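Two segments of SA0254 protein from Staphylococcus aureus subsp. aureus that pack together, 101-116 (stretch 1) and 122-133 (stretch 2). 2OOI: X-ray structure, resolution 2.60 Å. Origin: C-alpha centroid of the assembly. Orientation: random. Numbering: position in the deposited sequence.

Stretch 1 (101-116) FSDIFFNVDKLTSSEA
Stretch 2 122-133: STGEPCLRYHQT

Arg-129 reaches out of its strand to bind two acidic side chains of the other stretch, and it has more of its area covered by the other stretch than any other residue. With chi1 off-well at -29°, then t and p, its guanidinium meets both carboxylates at its edge: NH1 makes a salt bridge with Asp-109 OD2 (3.3 Å) whose hydrogen bond is weak, and NH2 makes another with Glu-115 OE2, modelled at 2.5 Å, and donates to Glu-115 OE1 (2.7 Å), though NH2 sits too close to a neighbour to be placed surely. Arg-129 NH1 also lies 2.8 Å from Lys-110 O.

Strands 101-110 and 126-133 run antiparallel (169°), both extended, their axes 4.6 Å apart at closest. Asp-103/Thr-133, Phe-105/His-131, Asn-107/Arg-129 and Asp-109/Cys-127 are hydrogen-bonded pairs (CA-CA 5.1-5.6 Å), each bonded both ways, as in Phe-105 N to His-131 O (2.9 Å) and His-131 N to Phe-105 O (2.8 Å). Their side chains share one face, mostly polar and partly exposed.

Ile-104/Gln-132, Phe-106/Tyr-130 and Val-108/Leu-128 alternate as non-hydrogen-bonded pairs (CA-CA 4.3-4.7 Å) on the other, buried face. There Ile-104 (m, t) makes an off-centre CH-pi contact from CG2 to the Tyr-130 (t) ring centroid (4.2 Å). Leu-128 (t, p) brings CD1 to 3.9 Å from Phe-106 CD1 and 3.8 Å from Val-108 CG2. OE1 of buried Gln-132 (t, t) accepts from Ser-102 (p) OG (3.0 Å).

Beyond the strands, a type II turn, Ser-122 to Glu-125, docks on Leu-111: Leu-111 N donates to Glu-125 O (3.0 Å) and Gly-124 N to Leu-111 O (3.0 Å). Phi/psi 92/-14 at position 124 calls for glycine, since a CB would be jammed against the preceding carbonyl O. Leu-111 (m, t) buries CD2 3.7 Å from Cys-127 CB. Thr-112 (p) caps the helix, its OG1 accepting from Glu-115 N (3.0 Å); Ala-116 CB, pointing toward the turn, lies 3.3 Å from Thr-123 N.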

# COMPACT_ATOMS: atom_id res chain seq x y z
N PHE B 101 13.09 -8.13 -9.76
CA PHE B 101 12.19 -7.05 -9.35
C PHE B 101 10.73 -7.49 -9.42
O PHE B 101 10.43 -8.58 -9.87
CB PHE B 101 12.39 -5.82 -10.25
CG PHE B 101 12.15 -6.08 -11.73
CD1 PHE B 101 10.92 -5.81 -12.31
CD2 PHE B 101 13.18 -6.58 -12.54
CE1 PHE B 101 10.71 -6.03 -13.69
CE2 PHE B 101 12.97 -6.80 -13.91
CZ PHE B 101 11.74 -6.53 -14.48
N SER B 102 9.82 -6.62 -8.98
CA SER B 102 8.40 -6.92 -9.06
C SER B 102 7.52 -5.69 -9.21
O SER B 102 7.93 -4.57 -8.88
CB SER B 102 7.97 -7.73 -7.84
OG SER B 102 8.15 -6.99 -6.66
N ASP B 103 6.32 -5.92 -9.75
CA ASP B 103 5.27 -4.92 -9.89
C ASP B 103 4.18 -5.23 -8.91
O ASP B 103 3.64 -6.33 -8.91
CB ASP B 103 4.67 -4.96 -11.30
CG ASP B 103 5.63 -4.48 -12.34
OD1 ASP B 103 6.30 -3.45 -12.09
OD2 ASP B 103 5.75 -5.16 -13.39
N ILE B 104 3.80 -4.24 -8.12
CA ILE B 104 2.79 -4.44 -7.09
C ILE B 104 1.59 -3.55 -7.38
O ILE B 104 1.74 -2.37 -7.68
CB ILE B 104 3.35 -4.07 -5.75
CG1 ILE B 104 4.38 -5.11 -5.30
CG2 ILE B 104 2.24 -3.93 -4.74
CD1 ILE B 104 5.35 -4.60 -4.24
N PHE B 105 0.40 -4.12 -7.28
CA PHE B 105 -0.82 -3.36 -7.46
C PHE B 105 -1.70 -3.61 -6.25
O PHE B 105 -1.85 -4.75 -5.85
CB PHE B 105 -1.55 -3.82 -8.74
CG PHE B 105 -0.71 -3.69 -9.98
CD1 PHE B 105 -0.78 -2.55 -10.78
CD2 PHE B 105 0.18 -4.69 -10.34
CE1 PHE B 105 0.02 -2.43 -11.93
CE2 PHE B 105 0.96 -4.56 -11.48
CZ PHE B 105 0.88 -3.42 -12.28
N PHE B 106 -2.27 -2.57 -5.64
CA PHE B 106 -3.26 -2.85 -4.60
C PHE B 106 -4.45 -1.91 -4.54
O PHE B 106 -4.35 -0.73 -4.84
CB PHE B 106 -2.59 -3.04 -3.26
CG PHE B 106 -1.92 -1.80 -2.70
CD1 PHE B 106 -2.66 -0.86 -1.97
CD2 PHE B 106 -0.54 -1.63 -2.82
CE1 PHE B 106 -2.05 0.26 -1.42
CE2 PHE B 106 0.08 -0.50 -2.28
CZ PHE B 106 -0.68 0.44 -1.56
N ASN B 107 -5.60 -2.46 -4.17
CA ASN B 107 -6.75 -1.63 -3.89
C ASN B 107 -7.58 -2.21 -2.76
O ASN B 107 -7.34 -3.32 -2.33
CB ASN B 107 -7.58 -1.43 -5.13
CG ASN B 107 -8.09 -2.72 -5.68
OD1 ASN B 107 -8.79 -3.51 -4.99
ND2 ASN B 107 -7.75 -2.98 -6.93
N VAL B 108 -8.52 -1.44 -2.25
CA VAL B 108 -9.33 -1.86 -1.11
C VAL B 108 -10.65 -2.29 -1.69
O VAL B 108 -11.10 -1.69 -2.65
CB VAL B 108 -9.48 -0.71 -0.08
CG1 VAL B 108 -10.52 -1.02 1.00
CG2 VAL B 108 -8.14 -0.41 0.51
N ASP B 109 -11.26 -3.34 -1.12
CA ASP B 109 -12.51 -3.89 -1.64
C ASP B 109 -13.28 -4.57 -0.49
O ASP B 109 -12.81 -4.58 0.67
CB ASP B 109 -12.22 -4.92 -2.75
CG ASP B 109 -13.42 -5.20 -3.68
OD1 ASP B 109 -14.54 -4.66 -3.49
OD2 ASP B 109 -13.24 -5.98 -4.66
N LYS B 110 -14.46 -5.10 -0.81
CA LYS B 110 -15.25 -5.91 0.09
C LYS B 110 -14.88 -7.36 -0.09
O LYS B 110 -14.42 -7.74 -1.14
CB LYS B 110 -16.71 -5.74 -0.24
CG LYS B 110 -17.21 -4.38 0.00
CD LYS B 110 -18.73 -4.32 0.02
CE LYS B 110 -19.19 -2.86 -0.13
NZ LYS B 110 -20.64 -2.69 0.18
N LEU B 111 -15.12 -8.18 0.93
CA LEU B 111 -14.81 -9.59 0.89
C LEU B 111 -15.94 -10.42 0.26
O LEU B 111 -17.13 -10.13 0.41
CB LEU B 111 -14.58 -10.12 2.30
CG LEU B 111 -13.25 -9.90 3.01
CD1 LEU B 111 -13.51 -10.24 4.45
CD2 LEU B 111 -12.12 -10.74 2.43
N THR B 112 -15.55 -11.49 -0.40
CA THR B 112 -16.53 -12.43 -0.87
C THR B 112 -16.84 -13.30 0.33
O THR B 112 -16.07 -13.34 1.30
CB THR B 112 -15.99 -13.29 -2.01
OG1 THR B 112 -15.04 -14.22 -1.47
CG2 THR B 112 -15.35 -12.40 -3.12
N SER B 113 -17.96 -14.01 0.27
CA SER B 113 -18.34 -14.91 1.35
C SER B 113 -17.31 -16.04 1.56
O SER B 113 -17.05 -16.43 2.70
CB SER B 113 -19.74 -15.50 1.07
OG SER B 113 -19.71 -16.29 -0.11
N SER B 114 -16.70 -16.53 0.50
CA SER B 114 -15.74 -17.62 0.67
C SER B 114 -14.39 -17.13 1.22
O SER B 114 -13.73 -17.82 2.01
CB SER B 114 -15.54 -18.37 -0.62
OG SER B 114 -14.84 -17.55 -1.53
N GLU B 115 -13.98 -15.93 0.81
CA GLU B 115 -12.85 -15.28 1.47
C GLU B 115 -13.12 -14.96 2.95
O GLU B 115 -12.23 -15.11 3.80
CB GLU B 115 -12.50 -13.99 0.77
CG GLU B 115 -11.92 -14.19 -0.61
CD GLU B 115 -12.16 -12.99 -1.51
OE1 GLU B 115 -12.81 -11.99 -1.09
OE2 GLU B 115 -11.71 -13.08 -2.68
N ALA B 116 -14.34 -14.52 3.26
CA ALA B 116 -14.65 -14.13 4.64
C ALA B 116 -14.55 -15.33 5.57
O ALA B 116 -14.10 -15.21 6.70
CB ALA B 116 -16.04 -13.47 4.75
N SER B 122 -16.78 -11.44 8.19
CA SER B 122 -18.11 -11.53 7.53
C SER B 122 -18.08 -11.10 6.06
O SER B 122 -17.39 -10.14 5.71
CB SER B 122 -19.10 -10.62 8.26
OG SER B 122 -18.99 -10.78 9.65
N THR B 123 -18.88 -11.79 5.23
CA THR B 123 -19.12 -11.34 3.85
C THR B 123 -19.29 -9.83 3.77
O THR B 123 -20.10 -9.25 4.51
CB THR B 123 -20.40 -11.97 3.23
OG1 THR B 123 -20.29 -13.40 3.22
CG2 THR B 123 -20.62 -11.50 1.77
N GLY B 124 -18.52 -9.19 2.90
CA GLY B 124 -18.66 -7.76 2.67
C GLY B 124 -17.78 -6.87 3.52
O GLY B 124 -17.64 -5.69 3.24
N GLU B 125 -17.19 -7.41 4.58
CA GLU B 125 -16.25 -6.64 5.37
C GLU B 125 -14.99 -6.34 4.57
O GLU B 125 -14.64 -7.11 3.66
CB GLU B 125 -15.90 -7.37 6.66
CG GLU B 125 -16.96 -7.23 7.73
CD GLU B 125 -16.51 -7.77 9.03
OE1 GLU B 125 -16.08 -8.95 9.08
OE2 GLU B 125 -16.59 -6.99 10.01
N PRO B 126 -14.29 -5.26 4.90
CA PRO B 126 -13.20 -4.78 4.07
C PRO B 126 -12.00 -5.74 3.96
O PRO B 126 -11.76 -6.57 4.84
CB PRO B 126 -12.76 -3.49 4.77
CG PRO B 126 -13.86 -3.13 5.71
CD PRO B 126 -14.49 -4.43 6.09
N CYS B 127 -11.26 -5.60 2.85
CA CYS B 127 -9.97 -6.30 2.68
C CYS B 127 -9.04 -5.44 1.84
O CYS B 127 -9.45 -4.40 1.34
CB CYS B 127 -10.19 -7.66 1.99
SG CYS B 127 -11.09 -7.52 0.40
N LEU B 128 -7.78 -5.88 1.71
CA LEU B 128 -6.85 -5.37 0.71
C LEU B 128 -6.66 -6.47 -0.32
O LEU B 128 -6.31 -7.60 0.05
CB LEU B 128 -5.48 -5.03 1.33
CG LEU B 128 -4.53 -4.16 0.48
CD1 LEU B 128 -5.12 -2.78 0.31
CD2 LEU B 128 -3.14 -4.04 1.09
N ARG B 129 -6.91 -6.16 -1.58
CA ARG B 129 -6.60 -7.06 -2.70
C ARG B 129 -5.28 -6.55 -3.29
O ARG B 129 -5.19 -5.42 -3.75
CB ARG B 129 -7.69 -7.10 -3.77
CG ARG B 129 -9.08 -6.83 -3.28
CD ARG B 129 -10.20 -7.37 -4.16
NE ARG B 129 -10.35 -8.77 -3.80
CZ ARG B 129 -11.40 -9.35 -3.22
NH1 ARG B 129 -12.54 -8.74 -2.94
NH2 ARG B 129 -11.30 -10.61 -2.92
N TYR B 130 -4.27 -7.40 -3.24
CA TYR B 130 -2.89 -7.05 -3.54
C TYR B 130 -2.41 -8.02 -4.61
O TYR B 130 -2.70 -9.21 -4.53
CB TYR B 130 -2.14 -7.21 -2.24
CG TYR B 130 -0.65 -7.02 -2.19
CD1 TYR B 130 -0.09 -5.88 -1.61
CD2 TYR B 130 0.22 -8.03 -2.64
CE1 TYR B 130 1.29 -5.73 -1.50
CE2 TYR B 130 1.60 -7.90 -2.52
CZ TYR B 130 2.13 -6.75 -1.95
OH TYR B 130 3.51 -6.64 -1.84
N HIS B 131 -1.76 -7.52 -5.65
CA HIS B 131 -1.27 -8.36 -6.74
C HIS B 131 0.20 -8.11 -6.92
O HIS B 131 0.62 -6.97 -6.91
CB HIS B 131 -1.97 -8.10 -8.08
CG HIS B 131 -1.54 -9.04 -9.16
ND1 HIS B 131 -2.22 -10.21 -9.46
CD2 HIS B 131 -0.43 -9.05 -9.95
CE1 HIS B 131 -1.58 -10.86 -10.41
NE2 HIS B 131 -0.49 -10.18 -10.73
N GLN B 132 0.98 -9.16 -7.09
CA GLN B 132 2.40 -8.97 -7.30
C GLN B 132 2.89 -9.84 -8.46
O GLN B 132 2.57 -11.02 -8.51
CB GLN B 132 3.15 -9.26 -6.01
CG GLN B 132 4.61 -8.79 -6.04
CD GLN B 132 5.27 -8.67 -4.67
OE1 GLN B 132 6.47 -8.37 -4.58
NE2 GLN B 132 4.51 -8.90 -3.60
N THR B 133 3.66 -9.26 -9.38
CA THR B 133 4.27 -10.05 -10.45
C THR B 133 5.77 -9.99 -10.28
O THR B 133 6.32 -8.90 -10.23
CB THR B 133 3.92 -9.53 -11.80
OG1 THR B 133 2.51 -9.62 -11.98
CG2 THR B 133 4.65 -10.35 -12.91